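Local coordinates for protein ribose 5-phosphate isomerase B (Anaplasma phagocytophilum, PDB 4EM8) that probably interconverts ribose 5-phosphate and ribulose 5-phosphate, as a dimeric member of the LacAB/RpiB family of sugar-phosphate isomerases, at residues 16-21 and 112-117; 54-58 and 81-87; 108-112 and 125-129. All blocks are in the same frame, centred on the assembly; numbering follows the deposited sequence.

Contacts 1 and 3 pack helix 19-31 with the loop before it, and helix 119-131, against strand 109-113 of the parallel sheet of a Rossmann-like alpha/beta fold; contact 2 joins the short helix 55-58 to the loop before strand 89-91. Contact 1 carries His16 and Arg115, both predicted to bind D-ribulose 5-phosphate; the side chain of Ala17 is about 6 Å from that of the predicted proton acceptor Cys71. Contact 3 shares Phe112 with contact 1, their centres 14 Å apart. Contact 2 touches contact 3 through Asn86 O and Asn108 ND2, 2.9 Å apart and probably hydrogen-bonded. Contacts 1 and 2 do not touch, yet both reach the second subunit.

Contact 1: residues 16-21 and 112-117; sequences HAGVEL and FGSRYI
Leu21, Ala17 and His16 meet Phe112, Ser114 and Arg115 where the loop after strand 9-14 and the start of helix 19-31 face the C-terminal end of strand 109-113, on the side of a Rossmann-like parallel sheet that bears the predicted substrate site. Apolar packing centres on one methyl: Leu21 CD2 rests 4.0 Å from Phe112 CB and equally close to Ser114 CA, and reaches Ile117 CG2 at 4.2 Å. With CG anti to the backbone N (chi1 -176°), Leu21 extends from the helix toward the strand end, crossing the Phe112 side chain at about a right angle. Ala122 of helix 119-131 also touches Leu21, Phe112 and Ile117.

The polar contact is short: Ser114 OG lies 2.9 Å from Ala17 O, and the same hydroxyl makes a weak hydrogen bond to Cys71 O, tying this turn to the neighbouring strand. Over one face of the Arg115 guanidinium sits Ala17 CB, 3.7 Å from NH2 and displaced toward the rim of the group. Arg115 is extended from CG to NE, which carries its charged end back across Ala17 to His16. His16 and Arg115 are both predicted to bind D-ribulose 5-phosphate. A water joins them, accepting a hydrogen bond from Arg115 NH1 at 2.8 Å and lying 3.2 Å from His16 NE2.

Contact 2: residues 54-58 and 81-87; sequences VHDVV and ANRHKNI
Val58, which has the most surface buried here, turns one methyl to His84 and the other to Ile87. Its CG2 stands almost on the normal of the His84 imidazole, 3.8 Å from the ring centroid and 4° off the perpendicular, a CH-pi contact over the middle of one face. The torsion explains the division: with CG1 anti to the carbonyl carbon (chi1 -56°), CG2 falls between the backbone N and carbonyl carbon and meets the ring, while CG1 touches Ile87 CG1 at 3.8 Å. Val58 CB comes closer still to Ile87, with CD1 3.6 Å away, and the two side chains cross at about a right angle.

His84 is the second large contributor. Beyond the face covered by Val58, its ring has Ala81 O at the edge, in plane, and its CE1 approaches His55 CD2 at 4.3 Å. Val54 CG1 completes the apolar side of the contact against Ala81 CA at 4.0 Å. One polar link spans the segments: Asn86 ND2 donates a weak hydrogen bond to Val58 O, 3.4 Å long and with an N-H...O angle of 151°.

The loop 81-87 is built from two consecutive type I beta turns, Ala81 to His84 and His84 to Ile87. Arg83 of the second subunit hydrogen-bonds Asn82 O and Ile87 O of this loop. This is the helix-to-strand connection of an alpha/beta Rossmann-like fold, packed against the short helix 55-58 and also bonded to the second subunit.

Contact 3: residues 108-112 and 125-129; sequences NVLCF and VLYTF
Strand 109-112 and helix 125-129 run nearly antiparallel, 167° between their N-to-C directions, with axes 10.1 Å apart at closest approach and Leu110 and Phe129 as the nearest residues. Leu110 is the centre of the packing. Its CB lies over the middle of the Phe129 ring, 3.8 Å from the centroid and 2° off the normal, a CH-pi contact between two side chains that lie side by side and point opposite ways. Phe129 reaches back to the strand because its CG is anti to the backbone N (chi1 -164°); the far end of the ring lies along the chain, with CZ 3.8 Å from Val109 C.

The branches of Leu110 divide the remaining helix surface between them. CD2 goes in among the helix residues, 3.6 Å from Leu126 CA and 3.7 Å from Phe129 CB, and also meets the Leu126 CD1 methyl. CD1 turns the other way, to Val125 CG1 at 4.1 Å, and also lies above one face of the Phe112 ring, offset toward its rim. Two residues along the strand, that ring meets the preceding turn of the helix: Val125 CB lies at its edge, in the ring plane, and Phe112 CE1 is 3.9 Å from Val125 CG1. No hydrogen bond passes between the two segments, and apolar packing alone joins them.

Around it, the neighbouring strand 66-71 adds Val68 to the same layer, touching both Phe112 and Leu126. Helix 19-31 packs alongside through Leu29 on Leu126, and helix 95-105 through Ala98 on Val125 and Ser101 on Phe129, so helix 119-131 sits between these two helices over the sheet.

Contact 1: residues 16-21 and 112-117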
ATOM      1  N   HIS A  16     -15.037   5.051 -10.692  1.00 26.39           N
ATOM      2  CA  HIS A  16     -16.488   4.957 -10.619  1.00 27.71           C
ATOM      3  C   HIS A  16     -16.935   4.252  -9.368  1.00 27.33           C
ATOM      4  O   HIS A  16     -17.978   4.586  -8.829  1.00 27.98           O
ATOM      5  CB  HIS A  16     -17.012   4.197 -11.832  1.00 28.45           C
ATOM      6  CG  HIS A  16     -16.293   2.916 -12.067  1.00 28.19           C
ATOM      7  ND1 HIS A  16     -15.046   2.870 -12.574  1.00 28.68           N
ATOM      8  CD2 HIS A  16     -16.666   1.601 -11.816  1.00 29.30           C
ATOM      9  CE1 HIS A  16     -14.650   1.586 -12.673  1.00 28.85           C
ATOM     10  NE2 HIS A  16     -15.635   0.813 -12.200  1.00 29.40           N
ATOM     11  N   ALA A  17     -16.151   3.275  -8.896  1.00 26.46           N
ATOM     12  CA  ALA A  17     -16.528   2.481  -7.709  1.00 26.50           C
ATOM     13  C   ALA A  17     -16.557   3.352  -6.455  1.00 25.80           C
ATOM     14  O   ALA A  17     -17.359   3.137  -5.542  1.00 25.63           O
ATOM     15  CB  ALA A  17     -15.543   1.315  -7.507  1.00 26.44           C
ATOM     16  N   GLY A  18     -15.688   4.355  -6.438  1.00 25.04           N
ATOM     17  CA  GLY A  18     -15.472   5.197  -5.267  1.00 24.24           C
ATOM     18  C   GLY A  18     -16.270   6.477  -5.164  1.00 24.65           C
ATOM     19  O   GLY A  18     -16.109   7.202  -4.187  1.00 24.68           O
ATOM     20  N   VAL A  19     -17.125   6.767  -6.144  1.00 25.93           N
ATOM     21  CA  VAL A  19     -17.825   8.080  -6.217  1.00 26.71           C
ATOM     22  C   VAL A  19     -18.669   8.363  -4.979  1.00 27.72           C
ATOM     23  O   VAL A  19     -18.529   9.422  -4.349  1.00 28.65           O
ATOM     24  CB  VAL A  19     -18.681   8.202  -7.499  1.00 28.11           C
ATOM     25  CG1 VAL A  19     -19.579   9.430  -7.438  1.00 28.57           C
ATOM     26  CG2 VAL A  19     -17.790   8.210  -8.757  1.00 27.18           C
ATOM     27  N   GLU A  20     -19.527   7.419  -4.603  1.00 28.19           N
ATOM     28  CA  GLU A  20     -20.412   7.605  -3.456  1.00 29.59           C
ATOM     29  C   GLU A  20     -19.616   7.857  -2.155  1.00 26.71           C
ATOM     30  O   GLU A  20     -19.903   8.795  -1.431  1.00 24.83           O
ATOM     31  CB  GLU A  20     -21.357   6.398  -3.323  1.00 34.51           C
ATOM     32  CG  GLU A  20     -22.216   6.371  -2.070  1.00 39.07           C
ATOM     33  CD  GLU A  20     -23.322   5.310  -2.114  1.00 45.14           C
ATOM     34  OE1 GLU A  20     -23.477   4.626  -3.159  1.00 48.67           O
ATOM     35  OE2 GLU A  20     -24.049   5.174  -1.089  1.00 51.32           O
ATOM     36  N   LEU A  21     -18.590   7.054  -1.885  1.00 23.81           N
ATOM     37  CA  LEU A  21     -17.796   7.277  -0.697  1.00 23.07           C
ATOM     38  C   LEU A  21     -17.044   8.614  -0.772  1.00 23.02           C
ATOM     39  O   LEU A  21     -16.923   9.331   0.230  1.00 22.66           O
ATOM     40  CB  LEU A  21     -16.807   6.132  -0.506  1.00 21.91           C
ATOM     41  CG  LEU A  21     -15.950   6.162   0.756  1.00 21.64           C
ATOM     42  CD1 LEU A  21     -16.830   6.195   2.020  1.00 21.95           C
ATOM     43  CD2 LEU A  21     -14.969   4.989   0.750  1.00 20.82           C
ATOM     44  N   PHE A 112      -8.763   4.239   0.237  1.00 19.85           N
ATOM     45  CA  PHE A 112      -9.850   3.367   0.683  1.00 20.59           C
ATOM     46  C   PHE A 112     -10.307   2.438  -0.437  1.00 20.83           C
ATOM     47  O   PHE A 112     -10.196   2.782  -1.602  1.00 21.13           O
ATOM     48  CB  PHE A 112     -11.093   4.182   1.054  1.00 20.99           C
ATOM     49  CG  PHE A 112     -10.950   4.964   2.295  1.00 21.34           C
ATOM     50  CD1 PHE A 112     -10.952   4.322   3.508  1.00 21.88           C
ATOM     51  CD2 PHE A 112     -10.903   6.359   2.261  1.00 21.83           C
ATOM     52  CE1 PHE A 112     -10.828   5.034   4.674  1.00 22.29           C
ATOM     53  CE2 PHE A 112     -10.799   7.080   3.424  1.00 21.50           C
ATOM     54  CZ  PHE A 112     -10.780   6.412   4.635  1.00 22.37           C
ATOM     55  N   GLY A 113     -10.880   1.308  -0.031  1.00 21.50           N
ATOM     56  CA  GLY A 113     -11.521   0.315  -0.898  1.00 22.12           C
ATOM     57  C   GLY A 113     -12.996   0.424  -0.630  1.00 23.13           C
ATOM     58  O   GLY A 113     -13.513  -0.165   0.346  1.00 24.34           O
ATOM     59  N   SER A 114     -13.693   1.144  -1.515  1.00 23.77           N
ATOM     60  CA  SER A 114     -15.087   1.518  -1.290  1.00 24.93           C
ATOM     61  C   SER A 114     -16.001   0.304  -1.218  1.00 26.32           C
ATOM     62  O   SER A 114     -17.019   0.353  -0.548  1.00 25.98           O
ATOM     63  CB  SER A 114     -15.584   2.461  -2.393  1.00 24.73           C
ATOM     64  OG  SER A 114     -15.526   1.808  -3.680  1.00 25.70           O
ATOM     65  N   ARG A 115     -15.640  -0.786  -1.896  1.00 27.69           N
ATOM     66  CA  ARG A 115     -16.456  -1.995  -1.867  1.00 30.13           C
ATOM     67  C   ARG A 115     -16.274  -2.865  -0.630  1.00 30.58           C
ATOM     68  O   ARG A 115     -16.981  -3.827  -0.477  1.00 31.67           O
ATOM     69  CB  ARG A 115     -16.220  -2.819  -3.148  1.00 31.94           C
ATOM     70  CG  ARG A 115     -16.812  -2.125  -4.349  1.00 34.12           C
ATOM     71  CD  ARG A 115     -16.541  -2.849  -5.640  1.00 36.99           C
ATOM     72  NE  ARG A 115     -17.188  -2.160  -6.767  1.00 38.65           N
ATOM     73  CZ  ARG A 115     -16.778  -2.218  -8.038  1.00 39.44           C
ATOM     74  NH1 ARG A 115     -15.724  -2.940  -8.371  1.00 39.89           N
ATOM     75  NH2 ARG A 115     -17.441  -1.560  -8.984  1.00 40.27           N
ATOM     76  N   TYR A 116     -15.352  -2.507   0.242  1.00 29.85           N
ATOM     77  CA  TYR A 116     -14.956  -3.313   1.386  1.00 32.03           C
ATOM     78  C   TYR A 116     -14.980  -2.546   2.723  1.00 33.44           C
ATOM     79  O   TYR A 116     -14.697  -3.142   3.766  1.00 36.62           O
ATOM     80  CB  TYR A 116     -13.552  -3.922   1.137  1.00 31.34           C
ATOM     81  CG  TYR A 116     -13.577  -4.875  -0.033  1.00 32.08           C
ATOM     82  CD1 TYR A 116     -13.943  -6.200   0.142  1.00 33.46           C
ATOM     83  CD2 TYR A 116     -13.341  -4.428  -1.329  1.00 31.02           C
ATOM     84  CE1 TYR A 116     -14.036  -7.069  -0.933  1.00 34.87           C
ATOM     85  CE2 TYR A 116     -13.415  -5.300  -2.411  1.00 32.22           C
ATOM     86  CZ  TYR A 116     -13.753  -6.616  -2.206  1.00 33.50           C
ATOM     87  OH  TYR A 116     -13.859  -7.478  -3.269  1.00 35.31           O
ATOM     88  N   ILE A 117     -15.319  -1.251   2.717  1.00 32.43           N
ATOM     89  CA  ILE A 117     -15.389  -0.476   3.970  1.00 31.13           C
ATOM     90  C   ILE A 117     -16.718   0.273   4.039  1.00 32.96           C
ATOM     91  O   ILE A 117     -17.194   0.821   3.035  1.00 32.63           O
ATOM     92  CB  ILE A 117     -14.192   0.468   4.073  1.00 30.09           C
ATOM     93  CG1 ILE A 117     -14.108   1.086   5.468  1.00 30.32           C
ATOM     94  CG2 ILE A 117     -14.264   1.551   3.009  1.00 28.57           C
ATOM     95  CD1 ILE A 117     -12.786   1.767   5.702  1.00 27.58           C
TER
HETATM   96  O   HOH W   1     -14.375  -1.666 -10.519  1.00 43.00           O

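Contact 2: residues 54-58 and 81-87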
ATOM      1  N   VAL A  54      -5.259   9.831 -10.316  1.00 28.95           N
ATOM      2  CA  VAL A  54      -4.244  10.029  -9.274  1.00 28.17           C
ATOM      3  C   VAL A  54      -3.449  11.342  -9.445  1.00 30.49           C
ATOM      4  O   VAL A  54      -3.155  12.060  -8.481  1.00 30.17           O
ATOM      5  CB  VAL A  54      -3.303   8.796  -9.264  1.00 28.09           C
ATOM      6  CG1 VAL A  54      -2.091   9.015  -8.376  1.00 27.86           C
ATOM      7  CG2 VAL A  54      -4.096   7.547  -8.830  1.00 26.70           C
ATOM      8  N   HIS A  55      -3.118  11.662 -10.677  1.00 32.87           N
ATOM      9  CA  HIS A  55      -2.213  12.776 -10.958  1.00 36.22           C
ATOM     10  C   HIS A  55      -2.644  14.094 -10.376  1.00 34.61           C
ATOM     11  O   HIS A  55      -1.851  14.802  -9.767  1.00 35.30           O
ATOM     12  CB  HIS A  55      -2.005  12.898 -12.465  1.00 42.78           C
ATOM     13  CG  HIS A  55      -1.445  11.648 -13.085  1.00 47.43           C
ATOM     14  ND1 HIS A  55      -2.228  10.702 -13.638  1.00 50.69           N
ATOM     15  CD2 HIS A  55      -0.129  11.187 -13.192  1.00 52.36           C
ATOM     16  CE1 HIS A  55      -1.453   9.695 -14.095  1.00 52.50           C
ATOM     17  NE2 HIS A  55      -0.171   9.996 -13.821  1.00 52.88           N
ATOM     18  N   ASP A  56      -3.906  14.438 -10.543  1.00 33.78           N
ATOM     19  CA  ASP A  56      -4.398  15.710 -10.052  1.00 35.28           C
ATOM     20  C   ASP A  56      -4.359  15.855  -8.539  1.00 33.90           C
ATOM     21  O   ASP A  56      -4.276  16.977  -8.031  1.00 34.99           O
ATOM     22  CB  ASP A  56      -5.828  15.923 -10.520  1.00 36.88           C
ATOM     23  CG  ASP A  56      -5.909  16.424 -11.933  1.00 40.16           C
ATOM     24  OD1 ASP A  56      -4.865  16.732 -12.559  1.00 41.53           O
ATOM     25  OD2 ASP A  56      -7.047  16.516 -12.417  1.00 42.65           O
ATOM     26  N   VAL A  57      -4.445  14.733  -7.828  1.00 30.41           N
ATOM     27  CA  VAL A  57      -4.369  14.738  -6.382  1.00 28.83           C
ATOM     28  C   VAL A  57      -2.911  14.842  -5.942  1.00 28.16           C
ATOM     29  O   VAL A  57      -2.534  15.763  -5.201  1.00 27.01           O
ATOM     30  CB  VAL A  57      -5.075  13.479  -5.827  1.00 26.42           C
ATOM     31  CG1 VAL A  57      -4.859  13.282  -4.329  1.00 26.14           C
ATOM     32  CG2 VAL A  57      -6.571  13.578  -6.101  1.00 26.86           C
ATOM     33  N   VAL A  58      -2.073  13.924  -6.415  1.00 28.02           N
ATOM     34  CA  VAL A  58      -0.683  13.881  -5.955  1.00 29.17           C
ATOM     35  C   VAL A  58       0.109  15.154  -6.321  1.00 31.65           C
ATOM     36  O   VAL A  58       1.009  15.555  -5.580  1.00 31.23           O
ATOM     37  CB  VAL A  58       0.069  12.641  -6.469  1.00 29.95           C
ATOM     38  CG1 VAL A  58      -0.693  11.391  -6.045  1.00 29.29           C
ATOM     39  CG2 VAL A  58       0.326  12.693  -7.978  1.00 30.57           C
ATOM     40  N   ALA A  81      -0.390   5.915  -6.424  1.00 22.53           N
ATOM     41  CA  ALA A  81       0.017   7.068  -5.564  1.00 22.65           C
ATOM     42  C   ALA A  81       1.484   7.055  -5.232  1.00 23.18           C
ATOM     43  O   ALA A  81       2.161   8.114  -5.314  1.00 24.95           O
ATOM     44  CB  ALA A  81      -0.775   7.056  -4.224  1.00 20.90           C
ATOM     45  N   ASN A  82       1.990   5.860  -4.882  1.00 22.62           N
ATOM     46  CA  ASN A  82       3.359   5.720  -4.386  1.00 23.23           C
ATOM     47  C   ASN A  82       4.428   5.670  -5.462  1.00 24.74           C
ATOM     48  O   ASN A  82       5.615   5.538  -5.164  1.00 25.31           O
ATOM     49  CB  ASN A  82       3.459   4.551  -3.421  1.00 22.47           C
ATOM     50  CG  ASN A  82       2.873   4.907  -2.092  1.00 21.75           C
ATOM     51  OD1 ASN A  82       3.085   6.032  -1.633  1.00 21.45           O
ATOM     52  ND2 ASN A  82       2.105   3.990  -1.473  1.00 21.40           N
ATOM     53  N   ARG A  83       3.990   5.789  -6.702  1.00 26.23           N
ATOM     54  CA  ARG A  83       4.879   6.065  -7.846  1.00 27.61           C
ATOM     55  C   ARG A  83       5.625   7.393  -7.716  1.00 28.97           C
ATOM     56  O   ARG A  83       6.682   7.543  -8.316  1.00 29.26           O
ATOM     57  CB  ARG A  83       4.090   6.036  -9.180  1.00 28.41           C
ATOM     58  CG  ARG A  83       3.508   4.681  -9.549  1.00 28.17           C
ATOM     59  CD  ARG A  83       4.515   3.812 -10.246  1.00 28.77           C
ATOM     60  NE  ARG A  83       3.945   2.555 -10.750  1.00 28.71           N
ATOM     61  CZ  ARG A  83       3.880   1.393 -10.074  1.00 27.98           C
ATOM     62  NH1 ARG A  83       4.327   1.288  -8.826  1.00 27.12           N
ATOM     63  NH2 ARG A  83       3.393   0.298 -10.676  1.00 28.35           N
ATOM     64  N   HIS A  84       5.093   8.333  -6.927  1.00 28.86           N
ATOM     65  CA  HIS A  84       5.663   9.674  -6.788  1.00 30.94           C
ATOM     66  C   HIS A  84       6.412   9.845  -5.478  1.00 30.88           C
ATOM     67  O   HIS A  84       5.919   9.495  -4.383  1.00 28.61           O
ATOM     68  CB  HIS A  84       4.537  10.704  -6.920  1.00 31.60           C
ATOM     69  CG  HIS A  84       3.652  10.459  -8.110  1.00 31.90           C
ATOM     70  ND1 HIS A  84       3.811  11.120  -9.271  1.00 33.47           N
ATOM     71  CD2 HIS A  84       2.618   9.535  -8.315  1.00 30.44           C
ATOM     72  CE1 HIS A  84       2.915  10.659 -10.175  1.00 34.05           C
ATOM     73  NE2 HIS A  84       2.172   9.698  -9.576  1.00 32.57           N
ATOM     74  N   LYS A  85       7.620  10.389  -5.586  1.00 31.63           N
ATOM     75  CA  LYS A  85       8.528  10.526  -4.430  1.00 32.38           C
ATOM     76  C   LYS A  85       8.062  11.467  -3.303  1.00 30.77           C
ATOM     77  O   LYS A  85       8.570  11.379  -2.183  1.00 31.46           O
ATOM     78  CB  LYS A  85       9.940  10.927  -4.901  1.00 34.63           C
ATOM     79  CG  LYS A  85      10.560   9.911  -5.861  1.00 35.86           C
ATOM     80  CD  LYS A  85      12.029  10.158  -6.189  1.00 38.89           C
ATOM     81  CE  LYS A  85      12.618   8.941  -6.922  1.00 39.51           C
ATOM     82  NZ  LYS A  85      14.100   8.896  -6.960  1.00 41.48           N
ATOM     83  N   ASN A  86       7.116  12.354  -3.577  1.00 30.25           N
ATOM     84  CA  ASN A  86       6.614  13.276  -2.544  1.00 30.10           C
ATOM     85  C   ASN A  86       5.434  12.636  -1.794  1.00 27.88           C
ATOM     86  O   ASN A  86       4.960  13.212  -0.849  1.00 26.46           O
ATOM     87  CB  ASN A  86       6.147  14.617  -3.135  1.00 31.62           C
ATOM     88  CG  ASN A  86       5.065  14.458  -4.199  1.00 32.99           C
ATOM     89  OD1 ASN A  86       5.114  13.539  -5.005  1.00 34.85           O
ATOM     90  ND2 ASN A  86       4.083  15.369  -4.211  1.00 34.88           N
ATOM     91  N   ILE A  87       4.970  11.476  -2.263  1.00 26.47           N
ATOM     92  CA  ILE A  87       3.766  10.844  -1.785  1.00 25.11           C
ATOM     93  C   ILE A  87       4.080   9.640  -0.934  1.00 24.14           C
ATOM     94  O   ILE A  87       4.928   8.772  -1.286  1.00 24.43           O
ATOM     95  CB  ILE A  87       2.871  10.371  -2.946  1.00 25.25           C
ATOM     96  CG1 ILE A  87       2.443  11.537  -3.862  1.00 26.12           C
ATOM     97  CG2 ILE A  87       1.643   9.652  -2.404  1.00 24.61           C
ATOM     98  CD1 ILE A  87       1.685  12.691  -3.205  1.00 25.59           C
TER

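Contact 3: residues 108-112 and 125-129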
ATOM      1  N   ASN A 108       0.789  11.000   3.711  1.00 22.77           N
ATOM      2  CA  ASN A 108       0.087  12.195   3.249  1.00 21.95           C
ATOM      3  C   ASN A 108      -1.070  11.901   2.267  1.00 21.08           C
ATOM      4  O   ASN A 108      -1.799  12.820   1.888  1.00 21.53           O
ATOM      5  CB  ASN A 108       1.079  13.245   2.718  1.00 23.00           C
ATOM      6  CG  ASN A 108       1.958  12.732   1.608  1.00 23.63           C
ATOM      7  OD1 ASN A 108       1.696  11.673   1.003  1.00 23.48           O
ATOM      8  ND2 ASN A 108       3.020  13.506   1.292  1.00 24.71           N
ATOM      9  N   VAL A 109      -1.244  10.631   1.892  1.00 20.27           N
ATOM     10  CA  VAL A 109      -2.376  10.151   1.059  1.00 19.73           C
ATOM     11  C   VAL A 109      -3.025   8.897   1.674  1.00 19.67           C
ATOM     12  O   VAL A 109      -2.371   7.846   1.903  1.00 19.95           O
ATOM     13  CB  VAL A 109      -1.927   9.856  -0.383  1.00 19.46           C
ATOM     14  CG1 VAL A 109      -3.019   9.164  -1.228  1.00 18.49           C
ATOM     15  CG2 VAL A 109      -1.428  11.152  -1.032  1.00 19.95           C
ATOM     16  N   LEU A 110      -4.319   9.015   1.942  1.00 19.75           N
ATOM     17  CA  LEU A 110      -5.125   7.925   2.474  1.00 19.54           C
ATOM     18  C   LEU A 110      -5.899   7.246   1.335  1.00 19.53           C
ATOM     19  O   LEU A 110      -6.626   7.913   0.593  1.00 20.21           O
ATOM     20  CB  LEU A 110      -6.064   8.451   3.561  1.00 19.80           C
ATOM     21  CG  LEU A 110      -7.139   7.538   4.227  1.00 19.91           C
ATOM     22  CD1 LEU A 110      -6.546   6.237   4.758  1.00 20.24           C
ATOM     23  CD2 LEU A 110      -7.893   8.284   5.337  1.00 19.85           C
ATOM     24  N   CYS A 111      -5.726   5.933   1.176  1.00 19.16           N
ATOM     25  CA  CYS A 111      -6.491   5.172   0.190  1.00 19.42           C
ATOM     26  C   CYS A 111      -7.578   4.301   0.834  1.00 19.53           C
ATOM     27  O   CYS A 111      -7.317   3.684   1.836  1.00 19.92           O
ATOM     28  CB  CYS A 111      -5.538   4.281  -0.605  1.00 19.00           C
ATOM     29  SG  CYS A 111      -4.248   5.236  -1.452  1.00 19.93           S
ATOM     30  N   PHE A 112      -8.763   4.239   0.237  1.00 19.85           N
ATOM     31  CA  PHE A 112      -9.850   3.367   0.683  1.00 20.59           C
ATOM     32  C   PHE A 112     -10.307   2.438  -0.437  1.00 20.83           C
ATOM     33  O   PHE A 112     -10.196   2.782  -1.602  1.00 21.13           O
ATOM     34  CB  PHE A 112     -11.093   4.182   1.054  1.00 20.99           C
ATOM     35  CG  PHE A 112     -10.950   4.964   2.295  1.00 21.34           C
ATOM     36  CD1 PHE A 112     -10.952   4.322   3.508  1.00 21.88           C
ATOM     37  CD2 PHE A 112     -10.903   6.359   2.261  1.00 21.83           C
ATOM     38  CE1 PHE A 112     -10.828   5.034   4.674  1.00 22.29           C
ATOM     39  CE2 PHE A 112     -10.799   7.080   3.424  1.00 21.50           C
ATOM     40  CZ  PHE A 112     -10.780   6.412   4.635  1.00 22.37           C
ATOM     41  N   VAL A 125     -11.733   6.438  10.074  1.00 24.51           N
ATOM     42  CA  VAL A 125     -10.364   6.238   9.589  1.00 22.43           C
ATOM     43  C   VAL A 125      -9.734   7.533   9.096  1.00 21.82           C
ATOM     44  O   VAL A 125      -8.599   7.870   9.471  1.00 20.86           O
ATOM     45  CB  VAL A 125     -10.263   5.161   8.500  1.00 21.72           C
ATOM     46  CG1 VAL A 125      -8.825   5.060   7.972  1.00 20.25           C
ATOM     47  CG2 VAL A 125     -10.689   3.835   9.071  1.00 21.84           C
ATOM     48  N   LEU A 126     -10.505   8.255   8.284  1.00 21.33           N
ATOM     49  CA  LEU A 126     -10.164   9.571   7.829  1.00 21.89           C
ATOM     50  C   LEU A 126      -9.967  10.549   8.991  1.00 22.62           C
ATOM     51  O   LEU A 126      -9.026  11.299   8.956  1.00 22.49           O
ATOM     52  CB  LEU A 126     -11.244  10.098   6.886  1.00 22.03           C
ATOM     53  CG  LEU A 126     -11.011  11.519   6.332  1.00 22.48           C
ATOM     54  CD1 LEU A 126      -9.698  11.639   5.563  1.00 21.79           C
ATOM     55  CD2 LEU A 126     -12.206  11.888   5.451  1.00 23.12           C
ATOM     56  N   TYR A 127     -10.803  10.497  10.032  1.00 23.43           N
ATOM     57  CA  TYR A 127     -10.646  11.432  11.148  1.00 25.23           C
ATOM     58  C   TYR A 127      -9.291  11.194  11.843  1.00 25.38           C
ATOM     59  O   TYR A 127      -8.520  12.130  12.078  1.00 24.92           O
ATOM     60  CB  TYR A 127     -11.796  11.316  12.166  1.00 27.32           C
ATOM     61  CG  TYR A 127     -11.610  12.296  13.310  1.00 29.13           C
ATOM     62  CD1 TYR A 127     -11.804  13.652  13.096  1.00 30.39           C
ATOM     63  CD2 TYR A 127     -11.193  11.876  14.581  1.00 30.07           C
ATOM     64  CE1 TYR A 127     -11.623  14.579  14.112  1.00 32.51           C
ATOM     65  CE2 TYR A 127     -11.000  12.802  15.614  1.00 31.96           C
ATOM     66  CZ  TYR A 127     -11.214  14.151  15.367  1.00 32.85           C
ATOM     67  OH  TYR A 127     -11.063  15.107  16.330  1.00 36.66           O
ATOM     68  N   THR A 128      -9.014   9.920  12.125  1.00 25.62           N
ATOM     69  CA  THR A 128      -7.748   9.475  12.732  1.00 25.31           C
ATOM     70  C   THR A 128      -6.559   9.925  11.880  1.00 24.32           C
ATOM     71  O   THR A 128      -5.637  10.581  12.393  1.00 24.44           O
ATOM     72  CB  THR A 128      -7.754   7.957  12.914  1.00 25.53           C
ATOM     73  OG1 THR A 128      -8.822   7.606  13.801  1.00 26.88           O
ATOM     74  CG2 THR A 128      -6.434   7.420  13.509  1.00 25.22           C
ATOM     75  N   PHE A 129      -6.628   9.651  10.585  1.00 22.88           N
ATOM     76  CA  PHE A 129      -5.587  10.045   9.651  1.00 22.68           C
ATOM     77  C   PHE A 129      -5.283  11.538   9.729  1.00 23.82           C
ATOM     78  O   PHE A 129      -4.124  11.929   9.803  1.00 24.78           O
ATOM     79  CB  PHE A 129      -5.989   9.683   8.213  1.00 21.73           C
ATOM     80  CG  PHE A 129      -4.841   9.710   7.232  1.00 20.43           C
ATOM     81  CD1 PHE A 129      -4.017   8.610   7.075  1.00 20.06           C
ATOM     82  CD2 PHE A 129      -4.587  10.838   6.460  1.00 21.65           C
ATOM     83  CE1 PHE A 129      -2.976   8.596   6.163  1.00 20.33           C
ATOM     84  CE2 PHE A 129      -3.543  10.825   5.528  1.00 21.27           C
ATOM     85  CZ  PHE A 129      -2.731   9.712   5.393  1.00 20.35           C
TER